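Long-range contact in S-adenosylmethionine:2-demethylmenaquinone methyltransferase (PDB 2PCN), which belongs to the Aldolase/RraA family of proteins and assembles from three copies of its chain: residues M1-Q9 with Y143-V151. Numbering follows the deposited sequence.
Sequences MKTADLCDQ and YADADGVVV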
loop_
_atom_site.group_PDB
_atom_site.type_symbol
_atom_site.label_atom_id
_atom_site.label_comp_id
_atom_site.label_asym_id
_atom_site.label_seq_id
_atom_site.Cartn_x
_atom_site.Cartn_y
_atom_site.Cartn_z
ATOM N N MET A 1 -18.984 9.075 12.985
ATOM C CA MET A 1 -18.655 8.452 11.670
ATOM C C MET A 1 -17.294 7.764 11.643
ATOM O O MET A 1 -17.022 6.952 10.759
ATOM C CB MET A 1 -18.745 9.504 10.558
ATOM C CG MET A 1 -18.269 10.900 10.953
ATOM S SD MET A 1 -18.952 12.196 9.880
ATOM C CE MET A 1 -17.516 12.669 8.911
ATOM N N LYS A 2 -16.441 8.094 12.610
ATOM C CA LYS A 2 -15.121 7.479 12.698
ATOM C C LYS A 2 -15.288 6.077 13.263
ATOM O O LYS A 2 -15.992 5.886 14.255
ATOM C CB LYS A 2 -14.207 8.285 13.627
ATOM C CG LYS A 2 -13.700 9.591 13.038
ATOM C CD LYS A 2 -12.894 10.392 14.058
ATOM C CE LYS A 2 -11.812 9.546 14.734
ATOM N NZ LYS A 2 -10.833 8.962 13.769
ATOM N N THR A 3 -14.646 5.094 12.642
ATOM C CA THR A 3 -14.746 3.728 13.131
ATOM C C THR A 3 -14.118 3.624 14.515
ATOM O O THR A 3 -14.531 2.804 15.329
ATOM C CB THR A 3 -14.050 2.731 12.180
ATOM O OG1 THR A 3 -12.701 3.153 11.936
ATOM C CG2 THR A 3 -14.806 2.652 10.859
ATOM N N ALA A 4 -13.125 4.468 14.781
ATOM C CA ALA A 4 -12.456 4.465 16.076
ATOM C C ALA A 4 -13.442 4.852 17.174
ATOM O O ALA A 4 -13.477 4.222 18.232
ATOM C CB ALA A 4 -11.281 5.436 16.058
ATOM N N ASP A 5 -14.246 5.882 16.918
ATOM C CA ASP A 5 -15.230 6.333 17.899
ATOM C C ASP A 5 -16.345 5.312 18.086
ATOM O O ASP A 5 -16.820 5.101 19.203
ATOM C CB ASP A 5 -15.837 7.679 17.487
ATOM C CG ASP A 5 -14.835 8.816 17.551
ATOM O OD1 ASP A 5 -13.924 8.759 18.402
ATOM O OD2 ASP A 5 -14.967 9.774 16.765
ATOM N N LEU A 6 -16.763 4.681 16.993
ATOM C CA LEU A 6 -17.818 3.673 17.052
ATOM C C LEU A 6 -17.374 2.468 17.873
ATOM O O LEU A 6 -18.166 1.890 18.621
ATOM C CB LEU A 6 -18.203 3.234 15.639
ATOM C CG LEU A 6 -18.868 4.334 14.812
ATOM C CD1 LEU A 6 -19.043 3.875 13.369
ATOM C CD2 LEU A 6 -20.214 4.691 15.442
ATOM N N CYS A 7 -16.109 2.082 17.737
ATOM C CA CYS A 7 -15.610 0.954 18.505
ATOM C C CYS A 7 -15.571 1.304 19.994
ATOM O O CYS A 7 -15.937 0.486 20.834
ATOM C CB CYS A 7 -14.218 0.536 18.016
ATOM S SG CYS A 7 -14.230 -0.377 16.436
ATOM N N ASP A 8 -15.150 2.522 20.321
ATOM C CA ASP A 8 -15.078 2.939 21.722
ATOM C C ASP A 8 -16.449 2.924 22.394
ATOM O O ASP A 8 -16.574 2.528 23.551
ATOM C CB ASP A 8 -14.478 4.344 21.845
ATOM C CG ASP A 8 -13.002 4.387 21.487
ATOM O OD1 ASP A 8 -12.398 3.311 21.292
ATOM O OD2 ASP A 8 -12.443 5.503 21.412
ATOM N N GLN A 9 -17.474 3.348 21.661
ATOM C CA GLN A 9 -18.834 3.399 22.196
ATOM C C GLN A 9 -19.663 2.120 22.083
ATOM O O GLN A 9 -20.417 1.790 23.001
ATOM C CB GLN A 9 -19.633 4.512 21.512
ATOM C CG GLN A 9 -19.190 5.928 21.809
ATOM C CD GLN A 9 -20.111 6.951 21.165
ATOM O OE1 GLN A 9 -21.305 7.008 21.468
ATOM N NE2 GLN A 9 -19.561 7.761 20.266
ATOM N N TYR A 143 -19.905 0.810 8.574
ATOM C CA TYR A 143 -19.225 2.093 8.701
ATOM C C TYR A 143 -17.786 1.870 8.265
ATOM O O TYR A 143 -17.121 0.952 8.746
ATOM C CB TYR A 143 -19.258 2.564 10.155
ATOM C CG TYR A 143 -20.657 2.700 10.714
ATOM C CD1 TYR A 143 -21.388 3.875 10.544
ATOM C CD2 TYR A 143 -21.262 1.639 11.383
ATOM C CE1 TYR A 143 -22.691 3.990 11.029
ATOM C CE2 TYR A 143 -22.563 1.742 11.872
ATOM C CZ TYR A 143 -23.272 2.918 11.692
ATOM O OH TYR A 143 -24.557 3.020 12.181
ATOM N N ALA A 144 -17.311 2.696 7.345
ATOM C CA ALA A 144 -15.950 2.552 6.864
ATOM C C ALA A 144 -15.193 3.868 6.819
ATOM O O ALA A 144 -15.774 4.932 6.602
ATOM C CB ALA A 144 -15.957 1.913 5.479
ATOM N N ASP A 145 -13.888 3.785 7.041
ATOM C CA ASP A 145 -13.034 4.958 6.969
ATOM C C ASP A 145 -11.582 4.524 6.850
ATOM O O ASP A 145 -11.295 3.341 6.654
ATOM C CB ASP A 145 -13.251 5.903 8.168
ATOM C CG ASP A 145 -12.750 5.335 9.480
ATOM O OD1 ASP A 145 -12.151 4.241 9.487
ATOM O OD2 ASP A 145 -12.957 6.005 10.515
ATOM N N ALA A 146 -10.671 5.483 6.954
ATOM C CA ALA A 146 -9.244 5.214 6.830
ATOM C C ALA A 146 -8.676 4.196 7.819
ATOM O O ALA A 146 -7.635 3.593 7.552
ATOM C CB ALA A 146 -8.465 6.527 6.935
ATOM N N ASP A 147 -9.344 4.000 8.952
ATOM C CA ASP A 147 -8.846 3.056 9.954
ATOM C C ASP A 147 -9.374 1.630 9.821
ATOM O O ASP A 147 -8.732 0.685 10.277
ATOM C CB ASP A 147 -9.142 3.571 11.363
ATOM C CG ASP A 147 -8.400 4.853 11.673
ATOM O OD1 ASP A 147 -7.233 4.973 11.249
ATOM O OD2 ASP A 147 -8.975 5.730 12.348
ATOM N N GLY A 148 -10.537 1.469 9.203
ATOM C CA GLY A 148 -11.081 0.132 9.057
ATOM C C GLY A 148 -12.549 0.103 8.692
ATOM O O GLY A 148 -13.112 1.100 8.236
ATOM N N VAL A 149 -13.168 -1.055 8.900
ATOM C CA VAL A 149 -14.576 -1.254 8.591
ATOM C C VAL A 149 -15.246 -2.032 9.719
ATOM O O VAL A 149 -14.758 -3.081 10.133
ATOM C CB VAL A 149 -14.738 -2.051 7.279
ATOM C CG1 VAL A 149 -16.218 -2.277 6.985
ATOM C CG2 VAL A 149 -14.062 -1.308 6.129
ATOM N N VAL A 150 -16.365 -1.510 10.212
ATOM C CA VAL A 150 -17.102 -2.160 11.284
ATOM C C VAL A 150 -18.568 -2.304 10.896
ATOM O O VAL A 150 -19.121 -1.457 10.192
ATOM C CB VAL A 150 -16.988 -1.371 12.608
ATOM C CG1 VAL A 150 -15.521 -1.249 13.001
ATOM C CG2 VAL A 150 -17.622 0.005 12.466
ATOM N N VAL A 151 -19.187 -3.383 11.359
ATOM C CA VAL A 151 -20.579 -3.671 11.037
ATOM C C VAL A 151 -21.458 -3.821 12.276
ATOM O O VAL A 151 -21.103 -4.531 13.215
ATOM C CB VAL A 151 -20.679 -4.973 10.216
ATOM C CG1 VAL A 151 -22.131 -5.283 9.900
ATOM C CG2 VAL A 151 -19.862 -4.842 8.939
HETATM O O HOH W 1 -17.889 5.888 8.459
HETATM O O HOH W 2 -11.430 6.353 12.856
#
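Thr-3, in the first turn of helix 3-10, grips the carboxylate of Asp-145 with both its hydroxyl and its backbone N. Thr-3 CB, 3.6 Å from Asp-145 OD1, is where the side chain forks. Thr-3 OG1 lies between its own backbone N and carbonyl carbon (chi1 53°) and from there donates to Asp-145 OD1 at 2.7 Å, on the syn side and 29° out of the carboxylate plane. Thr-3 CG2, the apolar branch, lies over the face of the hairpin, 3.4 Å from Asp-145 OD1 and 3.5 Å from Gly-148 O. Threonine thus suits a place that asks for both a hydroxyl and a methyl. Its backbone N adds a nearly straight bond to Asp-145 OD2 from above the carboxylate plane, so the aspartate takes up an N-H of the helix's first turn, where the helix dipole would probably favour a negative charge. Asp-145 OD1 also accepts from the backbone N of Asp-147, an Asx turn, and of Gly-148; two of its three donors thus come from the hairpin's own bend, which they tie together. Gly-148 has backbone angles that would jam a CB against the preceding carbonyl. A water joins Asp-145 OD2, Asp-147 OD2, Lys-2 NZ and Ala-4 N. Lys-2 NZ also makes a salt bridge to Asp-96 of the second subunit, whose backbone N donates to Asp-147 OD2. One turn on, Leu-6 CD1 lies over a face of the Tyr-143 ring, 3.3 Å from Tyr-143 CG. The N-terminal helix therefore lies against the hairpin, helix 3-9 running at 41° to strand 148-151, with strands 30-38 and 14-16 flanking the pair in the sheet.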